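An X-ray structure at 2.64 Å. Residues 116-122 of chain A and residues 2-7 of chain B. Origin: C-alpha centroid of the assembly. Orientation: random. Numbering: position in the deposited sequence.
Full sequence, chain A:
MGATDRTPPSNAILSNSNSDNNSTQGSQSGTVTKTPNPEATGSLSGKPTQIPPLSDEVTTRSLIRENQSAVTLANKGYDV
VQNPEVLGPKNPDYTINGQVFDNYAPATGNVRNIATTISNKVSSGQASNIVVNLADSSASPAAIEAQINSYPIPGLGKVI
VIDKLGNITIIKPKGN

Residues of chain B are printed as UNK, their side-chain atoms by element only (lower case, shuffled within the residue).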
# COMPACT_ATOMS: atom_id res chain seq x y z
N THR A 116 6.34 -6.51 7.03
CA THR A 116 5.78 -7.43 6.03
C THR A 116 5.08 -6.62 4.94
O THR A 116 5.14 -6.94 3.74
CB THR A 116 4.77 -8.43 6.65
OG1 THR A 116 5.43 -9.29 7.60
CG2 THR A 116 4.14 -9.30 5.57
N THR A 117 4.43 -5.55 5.36
CA THR A 117 3.59 -4.77 4.48
C THR A 117 4.47 -4.01 3.51
O THR A 117 4.28 -4.07 2.30
CB THR A 117 2.65 -3.84 5.32
OG1 THR A 117 1.78 -4.67 6.09
CG2 THR A 117 1.81 -2.91 4.45
N ILE A 118 5.44 -3.29 4.06
CA ILE A 118 6.43 -2.60 3.26
C ILE A 118 7.08 -3.55 2.26
O ILE A 118 7.11 -3.29 1.05
CB ILE A 118 7.54 -2.04 4.15
CG1 ILE A 118 7.09 -0.72 4.78
CG2 ILE A 118 8.80 -1.79 3.32
CD1 ILE A 118 7.88 -0.35 6.02
N SER A 119 7.62 -4.65 2.78
CA SER A 119 8.28 -5.66 1.95
C SER A 119 7.43 -5.99 0.71
O SER A 119 7.93 -5.92 -0.42
CB SER A 119 8.54 -6.93 2.76
OG SER A 119 9.38 -7.81 2.04
N ASN A 120 6.15 -6.30 0.94
CA ASN A 120 5.24 -6.61 -0.17
C ASN A 120 4.84 -5.45 -1.07
O ASN A 120 4.65 -5.63 -2.28
CB ASN A 120 4.05 -7.40 0.32
CG ASN A 120 4.42 -8.82 0.68
OD1 ASN A 120 4.65 -9.67 -0.20
ND2 ASN A 120 4.54 -9.09 1.97
N LYS A 121 4.72 -4.26 -0.49
CA LYS A 121 4.54 -3.06 -1.29
C LYS A 121 5.70 -2.93 -2.26
O LYS A 121 5.53 -2.50 -3.39
CB LYS A 121 4.45 -1.82 -0.39
CG LYS A 121 3.06 -1.48 0.06
CD LYS A 121 3.10 -0.60 1.28
CE LYS A 121 1.70 -0.21 1.78
NZ LYS A 121 0.89 0.53 0.75
N VAL A 122 6.89 -3.30 -1.80
CA VAL A 122 8.06 -3.34 -2.68
C VAL A 122 8.00 -4.49 -3.68
O VAL A 122 7.98 -4.26 -4.89
CB VAL A 122 9.38 -3.37 -1.88
CG1 VAL A 122 10.60 -3.62 -2.82
CG2 VAL A 122 9.53 -2.08 -1.07
N UNK B 2 0.26 6.02 -0.98
CA UNK B 2 -0.07 4.92 -1.88
C UNK B 2 -1.03 3.95 -1.19
O UNK B 2 -0.78 3.51 -0.06
c UNK B 2 1.19 4.19 -2.32
N UNK B 3 -2.12 3.62 -1.87
CA UNK B 3 -3.08 2.70 -1.27
C UNK B 3 -3.11 1.33 -1.96
O UNK B 3 -3.26 1.24 -3.18
c UNK B 3 -4.49 3.31 -1.19
c UNK B 3 -4.53 4.34 -0.06
c UNK B 3 -5.75 5.24 -0.08
c UNK B 3 -5.51 2.27 -0.94
N UNK B 4 -2.94 0.29 -1.17
CA UNK B 4 -2.83 -1.05 -1.71
C UNK B 4 -3.79 -2.02 -1.02
O UNK B 4 -3.84 -2.08 0.21
o UNK B 4 -0.84 -0.55 -3.69
c UNK B 4 -0.44 -0.82 -2.54
c UNK B 4 -1.39 -1.57 -1.61
o UNK B 4 0.70 -0.50 -2.12
N UNK B 5 -4.54 -2.76 -1.82
CA UNK B 5 -5.35 -3.86 -1.31
C UNK B 5 -4.51 -5.14 -1.30
O UNK B 5 -4.02 -5.60 -2.34
c UNK B 5 -6.63 -4.01 -2.15
c UNK B 5 -7.90 -2.25 -0.82
c UNK B 5 -8.73 -2.89 -3.09
c UNK B 5 -7.50 -2.74 -2.21
N UNK B 6 -4.29 -5.66 -0.10
CA UNK B 6 -3.60 -6.92 0.09
C UNK B 6 -4.63 -8.03 -0.01
O UNK B 6 -5.56 -8.08 0.77
c UNK B 6 -1.46 -5.02 1.11
c UNK B 6 0.90 -5.13 1.51
c UNK B 6 0.76 -6.45 1.89
c UNK B 6 -2.96 -6.97 1.46
c UNK B 6 -0.51 -7.05 1.88
c UNK B 6 -1.62 -6.33 1.50
c UNK B 6 -0.20 -4.41 1.13
N UNK B 7 -4.47 -8.92 -0.98
CA UNK B 7 -5.50 -9.90 -1.27
C UNK B 7 -4.92 -11.26 -1.07
O UNK B 7 -4.01 -11.65 -1.78
s UNK B 7 -6.66 -8.14 -3.10
c UNK B 7 -5.96 -9.76 -2.72

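Position 2 of chain B carries a single side-chain carbon and approaches the end of Lys A121, so it is alanine. The CA-to-CB bond of Ala B2 points toward the helix, but CB of Ala B2 comes no nearer than 4.8 Å, to NZ of Lys A121. The backbone comes closer, with O of Ala B2 3.5 Å from NZ of Lys A121; a lone methyl adds little to the contact.

Position 3 has four carbons, forked at the first, with one arm two carbons long. A fork at CB with unequal arms means isoleucine. Ile B3 points away from the helix and touches nothing on it; its branched hydrocarbon is buried, as suits an apolar residue.

Position 4 shows two carbons, the second bearing two oxygens, one of them close to the amino group of Lys A121. A carboxylate one carbon beyond CB fits aspartate; asparagine, with nitrogen in place of one oxygen, is excluded by the elements. In Asp B4, OD2 lies 3.1 Å from NZ of Lys A121, a hydrogen bond within a salt bridge. Burial favors such pairing, since a charge withdrawn from solvent needs a partner. OD1 is hydrogen-bonded elsewhere in the structure.

Position 5 again has four carbons, but the fork comes at the second, which identifies leucine. Leu B5 is out of reach of the helix, its apolar side chain buried.

Position 6 presents one carbon and then a ring of six carbons, without a hydroxyl oxygen, and the ring touches Thr A117 and Asn A120: phenylalanine, not tyrosine. CZ of Phe B6 lies 3.6 Å from O of Thr A117 and 3.8 Å from its CG2. The carbonyl oxygen lies at the ring edge, near its plane, where aromatic C-H groups are slightly positive. CE1 of Phe B6 is 3.8 Å from CB of Asn A120. A hydroxyl at the ring's tip would clash with the carbonyl O of Thr A117.

Position 7 has one carbon and one sulfur and touches nothing on chain A, hence cysteine. Cys B7 is buried, which a small, weakly polar thiol tolerates.

The strand runs across the helix at 102°. Ala B2, Asp B4 and Phe B6 face the helix, while Ile B3, Leu B5 and Cys B7 make no contact. Phe B6 meets Thr A117 and Asn A120, while Lys A121, whose CB points sideways, extends its long chain to Asp B4. Asn A120 keeps its amide within the helix, ND2 of Asn A120 donating to O of Thr A116 at 2.8 Å, and offers carbon to the ring. Apolar packing and one buried salt bridge thus share a small interface.

Chain B (2-7) AIDLFC
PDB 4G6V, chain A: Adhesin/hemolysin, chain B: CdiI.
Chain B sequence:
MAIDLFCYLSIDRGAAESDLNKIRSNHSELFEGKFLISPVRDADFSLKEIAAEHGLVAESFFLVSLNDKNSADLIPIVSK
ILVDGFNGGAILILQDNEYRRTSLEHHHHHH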